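Local coordinates for DUF3822 family protein (Bacteroides thetaiotaomicron VPI-5482, PDB 3HRG), which is of unknown function but has an actin-like ATPase fold, which suggests, without proving, a relationship to nucleotide-binding proteins, at residues Ile15-Phe24 with Asn51-Leu62. Residues are numbered along the deposited sequence; the frame is centred on the assembly and turned at random.
Sequences IRLSTDGFSF and NLKNVFHESDFL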
# COMPACT_ATOMS: atom_id res chain seq x y z
N ILE A 15 2.73 2.16 -11.05
CA ILE A 15 2.81 0.72 -11.07
C ILE A 15 2.71 0.17 -9.67
O ILE A 15 3.51 0.58 -8.81
CB ILE A 15 4.18 0.24 -11.63
CG1 ILE A 15 4.41 0.73 -13.08
CG2 ILE A 15 4.29 -1.29 -11.62
CD1 ILE A 15 5.79 0.42 -13.64
N ARG A 16 1.76 -0.74 -9.43
CA ARG A 16 1.62 -1.39 -8.12
C ARG A 16 2.04 -2.83 -8.28
O ARG A 16 1.46 -3.55 -9.12
CB ARG A 16 0.19 -1.35 -7.58
CG ARG A 16 0.04 -2.13 -6.24
CD ARG A 16 -1.32 -1.97 -5.60
NE ARG A 16 -2.41 -2.36 -6.49
CZ ARG A 16 -3.03 -3.54 -6.45
NH1 ARG A 16 -2.70 -4.46 -5.55
NH2 ARG A 16 -4.02 -3.79 -7.30
N LEU A 17 3.02 -3.26 -7.48
CA LEU A 17 3.51 -4.61 -7.49
C LEU A 17 3.10 -5.36 -6.22
O LEU A 17 3.24 -4.87 -5.10
CB LEU A 17 5.05 -4.66 -7.60
CG LEU A 17 5.67 -3.93 -8.79
CD1 LEU A 17 7.17 -4.05 -8.73
CD2 LEU A 17 5.11 -4.42 -10.12
N SER A 18 2.52 -6.52 -6.42
CA SER A 18 2.15 -7.38 -5.31
C SER A 18 2.12 -8.80 -5.79
O SER A 18 2.09 -9.08 -6.99
CB SER A 18 0.79 -7.00 -4.74
OG SER A 18 -0.24 -7.51 -5.53
N THR A 19 2.09 -9.73 -4.85
CA THR A 19 1.99 -11.14 -5.18
C THR A 19 0.58 -11.50 -5.71
O THR A 19 0.43 -12.53 -6.32
CB THR A 19 2.31 -11.99 -3.96
OG1 THR A 19 1.41 -11.63 -2.92
CG2 THR A 19 3.76 -11.75 -3.49
N ASP A 20 -0.41 -10.65 -5.42
CA ASP A 20 -1.79 -10.80 -5.87
C ASP A 20 -2.05 -10.32 -7.30
O ASP A 20 -3.14 -10.53 -7.81
CB ASP A 20 -2.72 -9.92 -5.01
CG ASP A 20 -2.79 -10.36 -3.56
OD1 ASP A 20 -2.42 -11.52 -3.26
OD2 ASP A 20 -3.28 -9.55 -2.72
N GLY A 21 -1.07 -9.68 -7.95
CA GLY A 21 -1.25 -9.08 -9.27
C GLY A 21 -0.58 -7.72 -9.42
O GLY A 21 -0.23 -7.08 -8.43
N PHE A 22 -0.37 -7.29 -10.65
CA PHE A 22 0.21 -5.98 -10.89
C PHE A 22 -0.85 -5.06 -11.51
O PHE A 22 -1.63 -5.51 -12.39
CB PHE A 22 1.41 -6.02 -11.84
CG PHE A 22 2.52 -7.01 -11.46
CD1 PHE A 22 2.82 -7.33 -10.17
CD2 PHE A 22 3.35 -7.49 -12.48
CE1 PHE A 22 3.87 -8.20 -9.87
CE2 PHE A 22 4.38 -8.35 -12.22
CZ PHE A 22 4.65 -8.71 -10.91
N SER A 23 -0.85 -3.78 -11.10
CA SER A 23 -1.78 -2.76 -11.57
C SER A 23 -0.99 -1.62 -12.13
O SER A 23 0.04 -1.24 -11.58
CB SER A 23 -2.64 -2.21 -10.43
OG SER A 23 -3.31 -3.24 -9.81
N PHE A 24 -1.50 -1.03 -13.19
CA PHE A 24 -0.86 0.06 -13.87
C PHE A 24 -1.90 1.16 -14.14
O PHE A 24 -3.03 0.86 -14.54
CB PHE A 24 -0.32 -0.41 -15.21
CG PHE A 24 0.61 -1.58 -15.12
CD1 PHE A 24 0.14 -2.87 -15.12
CD2 PHE A 24 1.97 -1.37 -15.06
CE1 PHE A 24 1.02 -3.95 -15.04
CE2 PHE A 24 2.84 -2.43 -14.99
CZ PHE A 24 2.37 -3.71 -14.97
N ASN A 51 7.86 -12.55 -13.30
CA ASN A 51 6.55 -12.03 -13.73
C ASN A 51 6.70 -10.64 -14.32
O ASN A 51 6.05 -10.34 -15.33
CB ASN A 51 5.54 -12.02 -12.58
CG ASN A 51 4.86 -13.38 -12.39
OD1 ASN A 51 4.01 -13.75 -13.18
ND2 ASN A 51 5.16 -14.07 -11.29
N LEU A 52 7.53 -9.81 -13.69
CA LEU A 52 7.77 -8.45 -14.16
C LEU A 52 8.42 -8.45 -15.56
O LEU A 52 7.98 -7.71 -16.44
CB LEU A 52 8.63 -7.69 -13.13
CG LEU A 52 8.87 -6.19 -13.24
CD1 LEU A 52 7.57 -5.47 -13.16
CD2 LEU A 52 9.78 -5.73 -12.11
N LYS A 53 9.44 -9.28 -15.75
CA LYS A 53 10.09 -9.35 -17.05
C LYS A 53 9.09 -9.79 -18.12
O LYS A 53 9.13 -9.28 -19.23
CB LYS A 53 11.32 -10.24 -17.02
CG LYS A 53 12.49 -9.63 -16.22
CD LYS A 53 13.67 -10.58 -16.12
CE LYS A 53 14.84 -9.93 -15.38
NZ LYS A 53 16.05 -10.80 -15.34
N ASN A 54 8.22 -10.74 -17.78
CA ASN A 54 7.19 -11.19 -18.73
C ASN A 54 6.22 -10.05 -19.12
O ASN A 54 5.97 -9.86 -20.29
CB ASN A 54 6.35 -12.35 -18.15
CG ASN A 54 7.05 -13.68 -18.23
OD1 ASN A 54 7.99 -13.84 -19.01
ND2 ASN A 54 6.57 -14.66 -17.45
N VAL A 55 5.73 -9.30 -18.14
CA VAL A 55 4.75 -8.23 -18.46
C VAL A 55 5.42 -7.09 -19.25
O VAL A 55 4.78 -6.51 -20.13
CB VAL A 55 3.99 -7.69 -17.23
CG1 VAL A 55 4.84 -6.72 -16.41
CG2 VAL A 55 2.71 -6.95 -17.68
N PHE A 56 6.68 -6.78 -18.97
CA PHE A 56 7.38 -5.74 -19.74
C PHE A 56 7.59 -6.23 -21.17
O PHE A 56 7.46 -5.45 -22.10
CB PHE A 56 8.70 -5.32 -19.08
CG PHE A 56 8.54 -4.21 -18.11
CD1 PHE A 56 7.93 -4.42 -16.87
CD2 PHE A 56 8.94 -2.92 -18.45
CE1 PHE A 56 7.74 -3.37 -15.98
CE2 PHE A 56 8.78 -1.88 -17.56
CZ PHE A 56 8.16 -2.10 -16.33
N HIS A 57 7.89 -7.52 -21.34
CA HIS A 57 8.06 -8.05 -22.68
C HIS A 57 6.75 -8.03 -23.49
O HIS A 57 6.76 -7.69 -24.66
CB HIS A 57 8.60 -9.48 -22.63
CG HIS A 57 8.73 -10.11 -23.98
ND1 HIS A 57 9.56 -9.58 -24.94
CD2 HIS A 57 8.16 -11.20 -24.53
CE1 HIS A 57 9.49 -10.32 -26.03
NE2 HIS A 57 8.65 -11.32 -25.80
N GLU A 58 5.64 -8.38 -22.86
CA GLU A 58 4.33 -8.47 -23.50
C GLU A 58 3.58 -7.15 -23.68
O GLU A 58 2.69 -7.10 -24.51
CB GLU A 58 3.40 -9.34 -22.64
CG GLU A 58 3.78 -10.82 -22.50
CD GLU A 58 3.07 -11.51 -21.29
OE1 GLU A 58 2.30 -10.83 -20.53
OE2 GLU A 58 3.33 -12.71 -21.06
N SER A 59 3.92 -6.12 -22.91
CA SER A 59 3.18 -4.87 -22.92
C SER A 59 3.84 -3.70 -23.60
O SER A 59 4.76 -3.11 -23.01
CB SER A 59 2.88 -4.42 -21.50
OG SER A 59 2.20 -5.42 -20.78
N ASP A 60 3.27 -3.32 -24.73
CA ASP A 60 3.70 -2.17 -25.54
C ASP A 60 3.65 -0.84 -24.78
O ASP A 60 4.54 -0.02 -24.94
CB ASP A 60 2.83 -2.06 -26.81
CG ASP A 60 3.08 -3.18 -27.80
OD1 ASP A 60 4.26 -3.53 -28.04
OD2 ASP A 60 2.10 -3.66 -28.41
N PHE A 61 2.67 -0.61 -23.91
CA PHE A 61 2.61 0.69 -23.20
C PHE A 61 3.77 0.94 -22.20
O PHE A 61 4.11 2.09 -21.91
CB PHE A 61 1.27 0.88 -22.49
CG PHE A 61 1.12 0.10 -21.24
CD1 PHE A 61 0.64 -1.20 -21.27
CD2 PHE A 61 1.38 0.68 -20.01
CE1 PHE A 61 0.47 -1.91 -20.11
CE2 PHE A 61 1.23 -0.04 -18.87
CZ PHE A 61 0.77 -1.33 -18.91
N LEU A 62 4.31 -0.10 -21.57
CA LEU A 62 5.32 0.10 -20.50
C LEU A 62 6.68 0.72 -20.89
O LEU A 62 7.36 1.37 -20.05
CB LEU A 62 5.57 -1.21 -19.75
CG LEU A 62 4.46 -1.61 -18.78
CD1 LEU A 62 4.76 -2.94 -18.15
CD2 LEU A 62 4.29 -0.52 -17.71
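Phe-22 and Phe-24 on one strand of a hairpin turn their side chains toward helix 51-58, whose axis passes 11.5 Å from that of strand 22-24 at 37°, both running in roughly the same direction. Ile-15 and Leu-17, on the partner strand, project to the same side, and the contact is made almost entirely by apolar side chains. Beyond the helix the chain bends at Ser-59, whose OG donates to Val-55 O (2.9 Å), and brings Phe-61 and Leu-62 back against the sheet. There Phe-61 meets Phe-24 in a T-shaped stack: its edge, led by CZ 3.8 Å from Phe-24 CG, points at the Phe-24 face, the planes 83° apart. Phe-24 has CG anti to its carbonyl carbon (chi1 -56°), which carries the ring out to Leu-62, where CD2 of the leucine lies 3.6 Å from Phe-24 CE2, and to Val-55 CG1 near CZ. The 12-17/22-28 hairpin and neighbouring strand 33-40 form the antiparallel part of the 3-2-1-4-5 sheet expected of an actin-like ATPase domain, and helix 48-58 packs on one side of it. Replacing Phe-24 with alanine removes the ring, and the Phe-61 edge would probably lose its partner face while a gap opened beside Leu-62 and Val-55. Farther along, the Phe-22 ring edge abuts Leu-52 N, with Phe-22 CZ 3.8 Å from Asn-51 CB, while Leu-17 CD2 lies over the rim of one Phe-22 face and touches Leu-52 CD1 (4.0 Å).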